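Local coordinates for Cas13d (uncultured Ruminococcus sp, PDB 6IV9), which binds CRISPR RNA and uses two HEPN domains to mature that RNA and to cleave target RNA, at residues N68-T73 with S132-R137. The protein carries 2 engineered substitutions. Sequence-based numbering, arbitrary orientation.
With MG (magnesium ion), chain C; nucleotides of chain B.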
loop_
_atom_site.group_PDB
_atom_site.type_symbol
_atom_site.label_atom_id
_atom_site.label_comp_id
_atom_site.label_asym_id
_atom_site.label_seq_id
_atom_site.Cartn_x
_atom_site.Cartn_y
_atom_site.Cartn_z
ATOM N N ASN A 68 36.877 -10.622 -8.517
ATOM C CA ASN A 68 37.563 -11.872 -8.915
ATOM C C ASN A 68 36.665 -13.112 -8.847
ATOM O O ASN A 68 37.020 -14.095 -9.458
ATOM C CB ASN A 68 38.871 -12.019 -8.138
ATOM C CG ASN A 68 39.825 -10.872 -8.399
ATOM O OD1 ASN A 68 40.122 -10.090 -7.511
ATOM N ND2 ASN A 68 40.292 -10.747 -9.626
ATOM N N LYS A 69 35.513 -13.031 -8.198
ATOM C CA LYS A 69 34.697 -14.245 -7.993
ATOM C C LYS A 69 33.214 -14.005 -8.236
ATOM O O LYS A 69 32.812 -12.869 -8.267
ATOM C CB LYS A 69 34.770 -14.622 -6.522
ATOM C CG LYS A 69 36.159 -14.860 -5.978
ATOM C CD LYS A 69 36.887 -15.917 -6.728
ATOM C CE LYS A 69 38.238 -16.217 -6.123
ATOM N NZ LYS A 69 38.899 -17.355 -6.801
ATOM N N MET A 70 32.479 -15.094 -8.424
ATOM C CA MET A 70 31.005 -15.088 -8.536
ATOM C C MET A 70 30.506 -16.044 -7.465
ATOM O O MET A 70 31.175 -17.040 -7.222
ATOM C CB MET A 70 30.505 -15.599 -9.886
ATOM C CG MET A 70 30.736 -14.661 -11.011
ATOM S SD MET A 70 30.007 -15.257 -12.517
ATOM C CE MET A 70 31.063 -16.637 -12.922
ATOM N N TYR A 71 29.406 -15.695 -6.821
ATOM C CA TYR A 71 28.798 -16.575 -5.807
ATOM C C TYR A 71 27.393 -16.890 -6.291
ATOM O O TYR A 71 26.637 -15.978 -6.485
ATOM C CB TYR A 71 28.806 -15.911 -4.435
ATOM C CG TYR A 71 30.182 -15.493 -4.005
ATOM C CD1 TYR A 71 30.692 -14.264 -4.355
ATOM C CD2 TYR A 71 30.981 -16.352 -3.290
ATOM C CE1 TYR A 71 31.962 -13.886 -3.978
ATOM C CE2 TYR A 71 32.256 -15.994 -2.905
ATOM C CZ TYR A 71 32.748 -14.758 -3.256
ATOM O OH TYR A 71 34.005 -14.412 -2.883
ATOM N N ILE A 72 27.099 -18.165 -6.430
ATOM C CA ILE A 72 25.785 -18.640 -6.915
ATOM C C ILE A 72 24.955 -19.073 -5.713
ATOM O O ILE A 72 25.443 -19.835 -4.916
ATOM C CB ILE A 72 26.013 -19.793 -7.900
ATOM C CG1 ILE A 72 26.802 -19.305 -9.112
ATOM C CG2 ILE A 72 24.706 -20.442 -8.280
ATOM C CD1 ILE A 72 26.948 -20.306 -10.200
ATOM N N THR A 73 23.731 -18.576 -5.613
ATOM C CA THR A 73 22.864 -18.973 -4.490
ATOM C C THR A 73 21.612 -19.653 -5.036
ATOM O O THR A 73 21.263 -19.438 -6.171
ATOM C CB THR A 73 22.447 -17.786 -3.616
ATOM O OG1 THR A 73 21.603 -16.940 -4.383
ATOM C CG2 THR A 73 23.607 -17.006 -3.045
ATOM N N SER A 132 23.366 -16.871 -18.974
ATOM C CA SER A 132 24.540 -16.044 -19.327
ATOM C C SER A 132 25.475 -15.923 -18.136
ATOM O O SER A 132 24.997 -15.812 -17.039
ATOM C CB SER A 132 24.143 -14.664 -19.717
ATOM O OG SER A 132 23.113 -14.685 -20.650
ATOM N N ASN A 133 26.768 -15.960 -18.398
ATOM C CA ASN A 133 27.718 -15.652 -17.316
ATOM C C ASN A 133 27.551 -14.137 -17.162
ATOM O O ASN A 133 27.776 -13.438 -18.115
ATOM C CB ASN A 133 29.128 -16.050 -17.731
ATOM C CG ASN A 133 30.184 -15.658 -16.732
ATOM O OD1 ASN A 133 29.995 -14.736 -15.971
ATOM N ND2 ASN A 133 31.299 -16.353 -16.749
ATOM N N PRO A 134 27.188 -13.604 -15.987
ATOM C CA PRO A 134 26.910 -12.180 -15.824
ATOM C C PRO A 134 28.103 -11.244 -16.052
ATOM O O PRO A 134 27.898 -10.104 -16.243
ATOM C CB PRO A 134 26.349 -12.037 -14.412
ATOM C CG PRO A 134 26.781 -13.271 -13.705
ATOM C CD PRO A 134 27.009 -14.327 -14.762
ATOM N N THR A 135 29.314 -11.787 -16.038
ATOM C CA THR A 135 30.529 -10.968 -16.247
ATOM C C THR A 135 30.780 -10.738 -17.743
ATOM O O THR A 135 31.667 -9.983 -18.062
ATOM C CB THR A 135 31.747 -11.622 -15.599
ATOM O OG1 THR A 135 32.003 -12.850 -16.260
ATOM C CG2 THR A 135 31.576 -11.872 -14.124
ATOM N N HIS A 136 30.003 -11.367 -18.612
ATOM C CA HIS A 136 30.228 -11.252 -20.072
ATOM C C HIS A 136 29.328 -10.180 -20.682
ATOM O O HIS A 136 28.156 -10.446 -20.898
ATOM C CB HIS A 136 29.972 -12.609 -20.716
ATOM C CG HIS A 136 30.165 -12.618 -22.188
ATOM N ND1 HIS A 136 31.377 -12.445 -22.756
ATOM C CD2 HIS A 136 29.305 -12.799 -23.197
ATOM C CE1 HIS A 136 31.256 -12.495 -24.054
ATOM N NE2 HIS A 136 30.011 -12.711 -24.345
ATOM N N ARG A 137 29.881 -8.991 -20.906
ATOM C CA ARG A 137 29.145 -7.857 -21.515
ATOM C C ARG A 137 30.077 -7.079 -22.451
ATOM O O ARG A 137 31.130 -6.676 -22.013
ATOM C CB ARG A 137 28.562 -6.961 -20.423
ATOM C CG ARG A 137 27.729 -7.706 -19.399
ATOM C CD ARG A 137 27.197 -6.847 -18.278
ATOM N NE ARG A 137 28.159 -5.919 -17.747
ATOM C CZ ARG A 137 29.123 -6.222 -16.903
ATOM N NH1 ARG A 137 29.238 -7.444 -16.432
ATOM N NH2 ARG A 137 29.952 -5.288 -16.498
HETATM MG MG MG C . 33.153 -7.018 -20.827
ATOM P P G B 6 25.533 -7.934 -24.405
ATOM O OP1 G B 6 26.967 -7.734 -24.580
ATOM O OP2 G B 6 24.630 -7.576 -25.451
ATOM O "O5'" G B 6 25.203 -9.459 -24.184
ATOM C "C5'" G B 6 25.992 -10.291 -23.326
ATOM C "C4'" G B 6 25.509 -11.713 -23.370
ATOM O "O4'" G B 6 24.127 -11.777 -22.912
ATOM C "C3'" G B 6 25.453 -12.361 -24.771
ATOM O "O3'" G B 6 26.709 -12.908 -25.124
ATOM C "C2'" G B 6 24.439 -13.471 -24.562
ATOM O "O2'" G B 6 25.002 -14.573 -23.858
ATOM C "C1'" G B 6 23.413 -12.746 -23.690
ATOM N N9 G B 6 22.367 -12.052 -24.431
ATOM C C8 G B 6 22.299 -10.723 -24.752
ATOM N N7 G B 6 21.209 -10.407 -25.388
ATOM C C5 G B 6 20.523 -11.604 -25.503
ATOM C C6 G B 6 19.301 -11.900 -26.144
ATOM O O6 G B 6 18.513 -11.128 -26.671
ATOM N N1 G B 6 19.007 -13.256 -26.081
ATOM C C2 G B 6 19.830 -14.209 -25.572
ATOM N N2 G B 6 19.384 -15.467 -25.638
ATOM N N3 G B 6 20.964 -13.949 -24.946
ATOM C C4 G B 6 21.239 -12.632 -24.943
ATOM P P U B 7 27.160 -12.910 -26.670
ATOM O OP1 U B 7 28.575 -13.328 -26.685
ATOM O OP2 U B 7 26.748 -11.705 -27.270
ATOM O "O5'" U B 7 26.152 -13.901 -27.349
ATOM C "C5'" U B 7 26.250 -15.250 -26.994
ATOM C "C4'" U B 7 25.129 -16.030 -27.606
ATOM O "O4'" U B 7 23.895 -15.604 -27.019
ATOM C "C3'" U B 7 24.890 -15.887 -29.095
ATOM O "O3'" U B 7 25.771 -16.711 -29.829
ATOM C "C2'" U B 7 23.480 -16.426 -29.194
ATOM O "O2'" U B 7 23.417 -17.822 -28.969
ATOM C "C1'" U B 7 22.862 -15.765 -27.971
ATOM N N1 U B 7 22.338 -14.438 -28.271
ATOM C C2 U B 7 21.084 -14.404 -28.807
ATOM O O2 U B 7 20.448 -15.417 -29.061
ATOM N N3 U B 7 20.610 -13.154 -29.064
ATOM C C4 U B 7 21.241 -11.953 -28.824
ATOM O O4 U B 7 20.665 -10.908 -29.112
ATOM C C5 U B 7 22.570 -12.071 -28.311
ATOM C C6 U B 7 23.075 -13.286 -28.097
HETATM O O HOH W 1 31.973 -7.242 -18.709
HETATM O O HOH W 2 32.869 -9.240 -21.371
HETATM O O HOH W 3 35.286 -7.576 -19.776
HETATM O O HOH W 4 34.329 -6.095 -22.751
#
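The carboxamide of N133 has a different neighbour on each face. On one side, offset beyond its oxygen and nitrogen rim, lies the thioether of M70, with SD 3.5 Å and CE 3.7 Å from N133 OD1; the bend at chi3 (-71°) brings CE toward that rim. M70 SD also packs against P134 CD (3.9 Å) and the T135 CG2 methyl. From the opposite face T135 OG1 (2.8 Å) and T135 N (3.0 Å) both reach N133 OD1; the bond from T135 N makes an Asx turn at the start of the type I turn N133-H136. A leucine in place of N133 would probably leave T135 OG1 and N without their shared acceptor and N111 O without this donor. At the edge of the H136 ring, NE2 donates to OP1 of U7 of chain B (2.8 Å, 161°). Over one face of the R137 guanidinium, offset toward its rim, lies a magnesium-bound water; in its plane P134 O bonds NH1. R137 O and E140 O, with four waters, complete a six-coordinate magnesium site. Buried M70 thus backs a turn that faces RNA, bridging two sheets: its strand, 69-75, runs between 60-65 and 81-88, whereas N133 ND2 ties the turn to the 105-110/114-119 hairpin of its own sheet, ahead of helix 152-160.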